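Side-chain contacts in NAP1-binding protein 2 (Saccharomyces cerevisiae, PDB 1YN8), which acts as an adaptor between the PTC1 phosphatase and the PBS2 kinase, negatively regulating the HOG pathway, with this chain holding its SH3 domain: residues A[10-13]-A[18-21]; A[27-32]-A[36-41]. All coordinates share one frame; numbering follows the deposited sequence.

Both contacts belong to a single SH3 domain and follow one another along the chain: contact 1 closes within the loop between strands 2-6 and 25-33, the RT loop of the SH3 fold, before contact 2 opens on the hairpin of strands 25-33 and 36-40. Their centres lie about 13 Å apart, on opposite sides of the centre of the chain, yet they meet at two places. CD2 of L18 packs on the A39 carbonyl oxygen, and CZ of F10 approaches CZ3 of W36. The second meeting joins aromatic residues of the RT loop and the hairpin, consistent with the peptide-binding surface that SH3 domains form in this region.

Contact 1 (A[10-13]-A[18-21]); sequences FEPE and LRLA
E11 and R19 of the RT loop lie side by side, pointing the same way, and join in a two-pronged salt bridge whose prongs differ in strength. NH2 of R19 reaches OE2 of E11 at 2.8 Å, whereas NH1 makes a weak, straighter hydrogen bond to OE1 of the same glutamate at 3.3 Å. The flat groups do not share a plane: carboxylate and guanidinium are turned 75° apart, and NH2 comes to OE2 from above the carboxylate. P12 adds an apolar support. Its CD sits over the centre of one guanidinium face, 3.8 Å above the plane, while its CG rests 3.6 Å from CA of R19, the proline ring and the arginine chain crossing at about a right angle. The arginine runs out extended as far as CD and then bends at chi3 (-64°), which sets its guanidinium over the proline and beside the carboxylate. Proline over one face and glutamate at the edge should together limit its rotation, although both charged residues are exposed to solvent.

Behind these side chains the backbone fixes the spacing. F10 and L20 form a single antiparallel hydrogen-bonded pair, with F10 N to L20 O at 2.9 Å and L20 N to F10 O at 3.2 Å. The F10 carbonyl oxygen also receives a CA-H...O contact from R19. CB of F10 touches CB of L20 at 4.0 Å, and the phenyl ring presents its edge to the L18 carbonyl, CD2 lying 3.3 Å from that oxygen.

Outside the loop, L18 and L20 both pack on V50 of strand 47-51, and L18 shares a backbone hydrogen bond with L49. F10 leans on P51 at the end of that strand, so this part of the RT loop is seated against strand 47-51.

Contact 2 (A[27-32]-A[36-41]); sequences FISYKH and WLVAEN
V38 and Y30 meet with the valine over the ring: CG2 lies 3.5 Å above the tyrosine plane, offset toward the rim near CZ, in a CH-pi contact 24° off the ring normal. CG of Y30 stands between the backbone N and the carbonyl carbon (chi1 65°), folding the ring back over the neighbouring strand. Farther along the same face, CB of F27 packs against CG of E40 at 3.8 Å, while the phenyl edge points CD2 at N41 O.

The face carrying I28, L37 and A39 is mainly aliphatic. CD1 of I28 fits between two partners, 3.9 Å from CB of A39 and 4.0 Å from CD1 of L37, and the leucine's second branch, CD2, meets the alkyl chain of K31 at CB, 4.1 Å. V55 and Y57 of strand 55-57 cover both I28 and L37. With an alanine here in place of I28, a gap is likely to open beside A39 CB and L37 CD1, and the contact with V55 and Y57 to be weakened.

Strands 25-33 and 36-40, the hairpin joined by the n-Src loop of the SH3 fold, run antiparallel, their axes at 158°, and the register slips by one residue at a classic beta bulge. S29 and Y30 oppose V38, whose O takes S29 N at 2.8 Å and whose N gives to Y30 O at 3.0 Å. Bonds between F27 and E40 close one end, and H32 N to W36 O, 3.0 Å, closes the other.

The chemistry divides by face: I28, L37 and A39 contribute buried hydrocarbon to the domain core, whereas Y30, V38, F27 and E40 form a partly exposed surface joined by the CH-pi contact and the aliphatic touch of F27 on E40; main-chain hydrogen bonds link the strands.

Contact 1 (A[10-13]-A[18-21])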
ATOM      1  N   PHE A  10       6.019  -6.701   2.441  1.00 25.84           N
ATOM      2  CA  PHE A  10       6.310  -5.616   3.393  1.00 26.56           C
ATOM      3  C   PHE A  10       5.840  -5.994   4.811  1.00 28.90           C
ATOM      4  O   PHE A  10       4.645  -6.186   5.040  1.00 28.35           O
ATOM      5  CB  PHE A  10       5.657  -4.308   2.937  1.00 27.29           C
ATOM      6  CG  PHE A  10       5.768  -3.197   3.935  1.00 26.03           C
ATOM      7  CD1 PHE A  10       7.015  -2.712   4.310  1.00 26.23           C
ATOM      8  CD2 PHE A  10       4.628  -2.662   4.536  1.00 23.85           C
ATOM      9  CE1 PHE A  10       7.122  -1.683   5.245  1.00 26.86           C
ATOM     10  CE2 PHE A  10       4.720  -1.642   5.468  1.00 28.15           C
ATOM     11  CZ  PHE A  10       5.972  -1.156   5.831  1.00 28.22           C
ATOM     12  N   GLU A  11       6.821  -6.086   5.713  1.00 30.95           N
ATOM     13  CA  GLU A  11       6.692  -6.421   7.134  1.00 34.34           C
ATOM     14  C   GLU A  11       6.621  -5.124   7.979  1.00 34.93           C
ATOM     15  O   GLU A  11       7.618  -4.400   8.100  1.00 35.76           O
ATOM     16  CB  GLU A  11       7.934  -7.211   7.541  1.00 34.01           C
ATOM     17  CG  GLU A  11       7.986  -7.679   8.992  1.00 38.08           C
ATOM     18  CD  GLU A  11       7.236  -8.967   9.204  1.00 39.94           C
ATOM     19  OE1 GLU A  11       7.427  -9.897   8.395  1.00 39.76           O
ATOM     20  OE2 GLU A  11       6.466  -9.047  10.186  1.00 43.61           O
ATOM     21  N   PRO A  12       5.445  -4.819   8.539  1.00 36.48           N
ATOM     22  CA  PRO A  12       5.155  -3.525   9.189  1.00 38.62           C
ATOM     23  C   PRO A  12       5.995  -3.068  10.412  1.00 40.80           C
ATOM     24  O   PRO A  12       6.551  -1.971  10.384  1.00 43.05           O
ATOM     25  CB  PRO A  12       3.673  -3.668   9.583  1.00 37.99           C
ATOM     26  CG  PRO A  12       3.148  -4.695   8.678  1.00 35.59           C
ATOM     27  CD  PRO A  12       4.244  -5.671   8.515  1.00 36.54           C
ATOM     28  N   GLU A  13       6.076  -3.841  11.484  1.00 42.32           N
ATOM     29  CA  GLU A  13       6.759  -3.355  12.712  1.00 43.98           C
ATOM     30  C   GLU A  13       6.059  -2.198  13.454  1.00 44.06           C
ATOM     31  O   GLU A  13       6.608  -1.685  14.438  1.00 44.53           O
ATOM     32  CB  GLU A  13       8.194  -2.864  12.431  1.00 44.23           C
ATOM     33  CG  GLU A  13       9.001  -3.588  11.368  1.00 45.45           C
ATOM     34  CD  GLU A  13      10.483  -3.303  11.515  1.00 45.15           C
ATOM     35  OE1 GLU A  13      11.068  -2.670  10.608  1.00 45.22           O
ATOM     36  OE2 GLU A  13      11.049  -3.694  12.562  1.00 47.26           O
ATOM     37  N   LEU A  18       0.499  -1.016   6.881  1.00 28.37           N
ATOM     38  CA  LEU A  18      -0.326  -2.085   6.311  1.00 28.57           C
ATOM     39  C   LEU A  18       0.551  -3.192   5.731  1.00 28.50           C
ATOM     40  O   LEU A  18       1.311  -2.936   4.804  1.00 27.92           O
ATOM     41  CB  LEU A  18      -1.222  -1.530   5.185  1.00 29.09           C
ATOM     42  CG  LEU A  18      -2.242  -2.461   4.510  1.00 29.21           C
ATOM     43  CD1 LEU A  18      -3.412  -2.750   5.484  1.00 31.18           C
ATOM     44  CD2 LEU A  18      -2.771  -1.925   3.189  1.00 28.88           C
ATOM     45  N   ARG A  19       0.421  -4.416   6.228  1.00 28.17           N
ATOM     46  CA  ARG A  19       1.220  -5.541   5.704  1.00 28.65           C
ATOM     47  C   ARG A  19       0.896  -5.803   4.228  1.00 28.18           C
ATOM     48  O   ARG A  19      -0.273  -5.845   3.826  1.00 28.40           O
ATOM     49  CB  ARG A  19       0.971  -6.821   6.513  1.00 28.67           C
ATOM     50  CG  ARG A  19       1.649  -8.088   5.944  1.00 28.82           C
ATOM     51  CD  ARG A  19       1.460  -9.341   6.814  1.00 31.73           C
ATOM     52  NE  ARG A  19       2.081  -9.259   8.143  1.00 33.93           N
ATOM     53  CZ  ARG A  19       3.366  -9.471   8.422  1.00 37.24           C
ATOM     54  NH1 ARG A  19       4.248  -9.785   7.470  1.00 38.93           N
ATOM     55  NH2 ARG A  19       3.775  -9.372   9.681  1.00 38.62           N
ATOM     56  N   LEU A  20       1.942  -6.020   3.423  1.00 26.12           N
ATOM     57  CA  LEU A  20       1.770  -6.427   2.045  1.00 25.01           C
ATOM     58  C   LEU A  20       2.492  -7.750   1.768  1.00 24.05           C
ATOM     59  O   LEU A  20       3.506  -8.093   2.394  1.00 25.63           O
ATOM     60  CB  LEU A  20       2.320  -5.356   1.063  1.00 24.92           C
ATOM     61  CG  LEU A  20       1.841  -3.896   1.110  1.00 27.06           C
ATOM     62  CD1 LEU A  20       2.703  -3.043   0.133  1.00 24.97           C
ATOM     63  CD2 LEU A  20       0.367  -3.718   0.798  1.00 31.49           C
ATOM     64  N   ALA A  21       1.920  -8.483   0.827  1.00 23.91           N
ATOM     65  CA  ALA A  21       2.588  -9.568   0.136  1.00 22.72           C
ATOM     66  C   ALA A  21       2.740  -9.227  -1.368  1.00 22.87           C
ATOM     67  O   ALA A  21       1.838  -8.618  -1.997  1.00 22.38           O
ATOM     68  CB  ALA A  21       1.780 -10.805   0.297  1.00 22.93           C
TER

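Contact 2 (A[27-32]-A[36-41])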
ATOM      1  N   PHE A  27      -5.333  -0.049  -3.438  1.00 24.00           N
ATOM      2  CA  PHE A  27      -5.850   1.237  -3.944  1.00 24.78           C
ATOM      3  C   PHE A  27      -5.216   2.336  -3.115  1.00 24.93           C
ATOM      4  O   PHE A  27      -5.322   2.305  -1.878  1.00 26.16           O
ATOM      5  CB  PHE A  27      -7.381   1.283  -3.835  1.00 23.40           C
ATOM      6  CG  PHE A  27      -8.075   0.185  -4.659  1.00 25.28           C
ATOM      7  CD1 PHE A  27      -8.508   0.446  -5.978  1.00 24.58           C
ATOM      8  CD2 PHE A  27      -8.196  -1.127  -4.160  1.00 23.17           C
ATOM      9  CE1 PHE A  27      -9.063  -0.568  -6.767  1.00 24.23           C
ATOM     10  CE2 PHE A  27      -8.823  -2.111  -4.921  1.00 24.12           C
ATOM     11  CZ  PHE A  27      -9.240  -1.826  -6.232  1.00 24.84           C
ATOM     12  N   ILE A  28      -4.566   3.294  -3.785  1.00 23.58           N
ATOM     13  CA  ILE A  28      -3.848   4.358  -3.095  1.00 24.07           C
ATOM     14  C   ILE A  28      -4.795   5.528  -2.882  1.00 24.44           C
ATOM     15  O   ILE A  28      -5.311   6.114  -3.858  1.00 24.93           O
ATOM     16  CB  ILE A  28      -2.575   4.815  -3.863  1.00 24.86           C
ATOM     17  CG1 ILE A  28      -1.638   3.633  -4.225  1.00 23.18           C
ATOM     18  CG2 ILE A  28      -1.847   5.893  -3.077  1.00 24.63           C
ATOM     19  CD1 ILE A  28      -1.148   2.773  -3.079  1.00 25.53           C
ATOM     20  N   SER A  29      -5.024   5.897  -1.609  1.00 24.58           N
ATOM     21  CA  SER A  29      -5.898   7.028  -1.288  1.00 26.65           C
ATOM     22  C   SER A  29      -5.249   8.406  -1.491  1.00 25.86           C
ATOM     23  O   SER A  29      -5.888   9.333  -2.020  1.00 25.76           O
ATOM     24  CB  SER A  29      -6.354   6.887   0.154  1.00 27.29           C
ATOM     25  OG  SER A  29      -6.965   5.628   0.356  1.00 33.48           O
ATOM     26  N   TYR A  30      -4.002   8.552  -1.003  1.00 25.19           N
ATOM     27  CA  TYR A  30      -3.230   9.776  -1.052  1.00 25.28           C
ATOM     28  C   TYR A  30      -1.792   9.520  -0.570  1.00 25.57           C
ATOM     29  O   TYR A  30      -1.489   8.452  -0.023  1.00 25.36           O
ATOM     30  CB  TYR A  30      -3.849  10.895  -0.205  1.00 25.62           C
ATOM     31  CG  TYR A  30      -3.904  10.690   1.318  1.00 27.78           C
ATOM     32  CD1 TYR A  30      -2.939  11.254   2.149  1.00 27.54           C
ATOM     33  CD2 TYR A  30      -4.944  10.003   1.917  1.00 30.79           C
ATOM     34  CE1 TYR A  30      -3.010  11.119   3.550  1.00 31.21           C
ATOM     35  CE2 TYR A  30      -5.015   9.859   3.314  1.00 29.60           C
ATOM     36  CZ  TYR A  30      -4.048  10.420   4.119  1.00 29.34           C
ATOM     37  OH  TYR A  30      -4.134  10.284   5.509  1.00 31.06           O
ATOM     38  N   LYS A  31      -0.937  10.510  -0.823  1.00 23.61           N
ATOM     39  CA  LYS A  31       0.434  10.531  -0.296  1.00 24.34           C
ATOM     40  C   LYS A  31       0.492  11.232   1.062  1.00 23.58           C
ATOM     41  O   LYS A  31       0.234  12.453   1.170  1.00 22.53           O
ATOM     42  CB  LYS A  31       1.380  11.209  -1.285  1.00 23.76           C
ATOM     43  CG  LYS A  31       2.872  11.206  -0.863  1.00 23.94           C
ATOM     44  CD  LYS A  31       3.755  11.685  -2.017  1.00 24.75           C
ATOM     45  CE  LYS A  31       5.206  11.660  -1.617  1.00 26.48           C
ATOM     46  NZ  LYS A  31       6.097  12.238  -2.664  1.00 32.41           N
ATOM     47  N   HIS A  32       0.919  10.491   2.084  1.00 24.85           N
ATOM     48  CA  HIS A  32       1.039  11.035   3.446  1.00 25.35           C
ATOM     49  C   HIS A  32       2.255  11.949   3.660  1.00 24.47           C
ATOM     50  O   HIS A  32       2.166  12.962   4.357  1.00 23.79           O
ATOM     51  CB  HIS A  32       1.066   9.881   4.466  1.00 26.64           C
ATOM     52  CG  HIS A  32       1.504  10.317   5.827  1.00 31.58           C
ATOM     53  ND1 HIS A  32       0.623  10.799   6.764  1.00 33.71           N
ATOM     54  CD2 HIS A  32       2.735  10.406   6.387  1.00 33.34           C
ATOM     55  CE1 HIS A  32       1.284  11.133   7.857  1.00 33.10           C
ATOM     56  NE2 HIS A  32       2.568  10.906   7.654  1.00 34.73           N
ATOM     57  N   TRP A  36       5.943   7.655   1.914  1.00 22.48           N
ATOM     58  CA  TRP A  36       4.785   6.950   2.494  1.00 21.32           C
ATOM     59  C   TRP A  36       3.467   7.244   1.748  1.00 21.62           C
ATOM     60  O   TRP A  36       3.077   8.413   1.615  1.00 22.96           O
ATOM     61  CB  TRP A  36       4.624   7.341   3.983  1.00 21.82           C
ATOM     62  CG  TRP A  36       5.763   6.867   4.908  1.00 21.78           C
ATOM     63  CD1 TRP A  36       6.703   7.635   5.529  1.00 23.81           C
ATOM     64  CD2 TRP A  36       6.022   5.516   5.306  1.00 22.15           C
ATOM     65  NE1 TRP A  36       7.551   6.843   6.287  1.00 22.24           N
ATOM     66  CE2 TRP A  36       7.150   5.539   6.167  1.00 21.89           C
ATOM     67  CE3 TRP A  36       5.406   4.289   5.027  1.00 25.08           C
ATOM     68  CZ2 TRP A  36       7.669   4.381   6.740  1.00 21.91           C
ATOM     69  CZ3 TRP A  36       5.936   3.124   5.608  1.00 23.46           C
ATOM     70  CH2 TRP A  36       7.035   3.183   6.440  1.00 21.62           C
ATOM     71  N   LEU A  37       2.802   6.159   1.334  1.00 21.58           N
ATOM     72  CA  LEU A  37       1.460   6.213   0.784  1.00 22.88           C
ATOM     73  C   LEU A  37       0.446   5.613   1.790  1.00 23.02           C
ATOM     74  O   LEU A  37       0.777   4.659   2.521  1.00 24.03           O
ATOM     75  CB  LEU A  37       1.407   5.437  -0.541  1.00 25.39           C
ATOM     76  CG  LEU A  37       2.407   5.844  -1.640  1.00 24.80           C
ATOM     77  CD1 LEU A  37       2.202   4.912  -2.804  1.00 26.95           C
ATOM     78  CD2 LEU A  37       2.238   7.275  -2.071  1.00 26.61           C
ATOM     79  N   VAL A  38      -0.786   6.136   1.768  1.00 22.86           N
ATOM     80  CA  VAL A  38      -1.928   5.525   2.449  1.00 24.71           C
ATOM     81  C   VAL A  38      -2.680   4.657   1.419  1.00 25.92           C
ATOM     82  O   VAL A  38      -3.181   5.158   0.388  1.00 26.36           O
ATOM     83  CB  VAL A  38      -2.914   6.558   3.051  1.00 24.48           C
ATOM     84  CG1 VAL A  38      -4.133   5.840   3.674  1.00 24.96           C
ATOM     85  CG2 VAL A  38      -2.250   7.405   4.101  1.00 27.37           C
ATOM     86  N   ALA A  39      -2.766   3.377   1.732  1.00 25.65           N
ATOM     87  CA  ALA A  39      -3.320   2.357   0.859  1.00 25.72           C
ATOM     88  C   ALA A  39      -4.451   1.595   1.539  1.00 25.20           C
ATOM     89  O   ALA A  39      -4.473   1.467   2.775  1.00 23.60           O
ATOM     90  CB  ALA A  39      -2.241   1.413   0.451  1.00 26.63           C
ATOM     91  N   GLU A  40      -5.417   1.132   0.740  1.00 25.18           N
ATOM     92  CA  GLU A  40      -6.382   0.123   1.192  1.00 27.37           C
ATOM     93  C   GLU A  40      -6.161  -1.218   0.465  1.00 25.44           C
ATOM     94  O   GLU A  40      -5.625  -1.269  -0.674  1.00 25.42           O
ATOM     95  CB  GLU A  40      -7.859   0.593   1.120  1.00 29.19           C
ATOM     96  CG  GLU A  40      -8.391   0.924  -0.237  1.00 33.08           C
ATOM     97  CD  GLU A  40      -9.867   1.439  -0.248  1.00 33.21           C
ATOM     98  OE1 GLU A  40     -10.360   2.075   0.717  1.00 36.55           O
ATOM     99  OE2 GLU A  40     -10.544   1.156  -1.260  1.00 41.69           O
ATOM    100  N   ASN A  41      -6.503  -2.306   1.161  1.00 24.66           N
ATOM    101  CA  ASN A  41      -6.414  -3.666   0.591  1.00 23.92           C
ATOM    102  C   ASN A  41      -7.475  -3.867  -0.506  1.00 24.84           C
ATOM    103  O   ASN A  41      -8.321  -2.974  -0.736  1.00 26.53           O
ATOM    104  CB  ASN A  41      -6.515  -4.791   1.664  1.00 25.53           C
ATOM    105  CG  ASN A  41      -7.832  -4.805   2.447  1.00 25.38           C
ATOM    106  OD1 ASN A  41      -8.764  -4.015   2.185  1.00 23.00           O
ATOM    107  ND2 ASN A  41      -7.895  -5.706   3.471  1.00 23.72           N
TER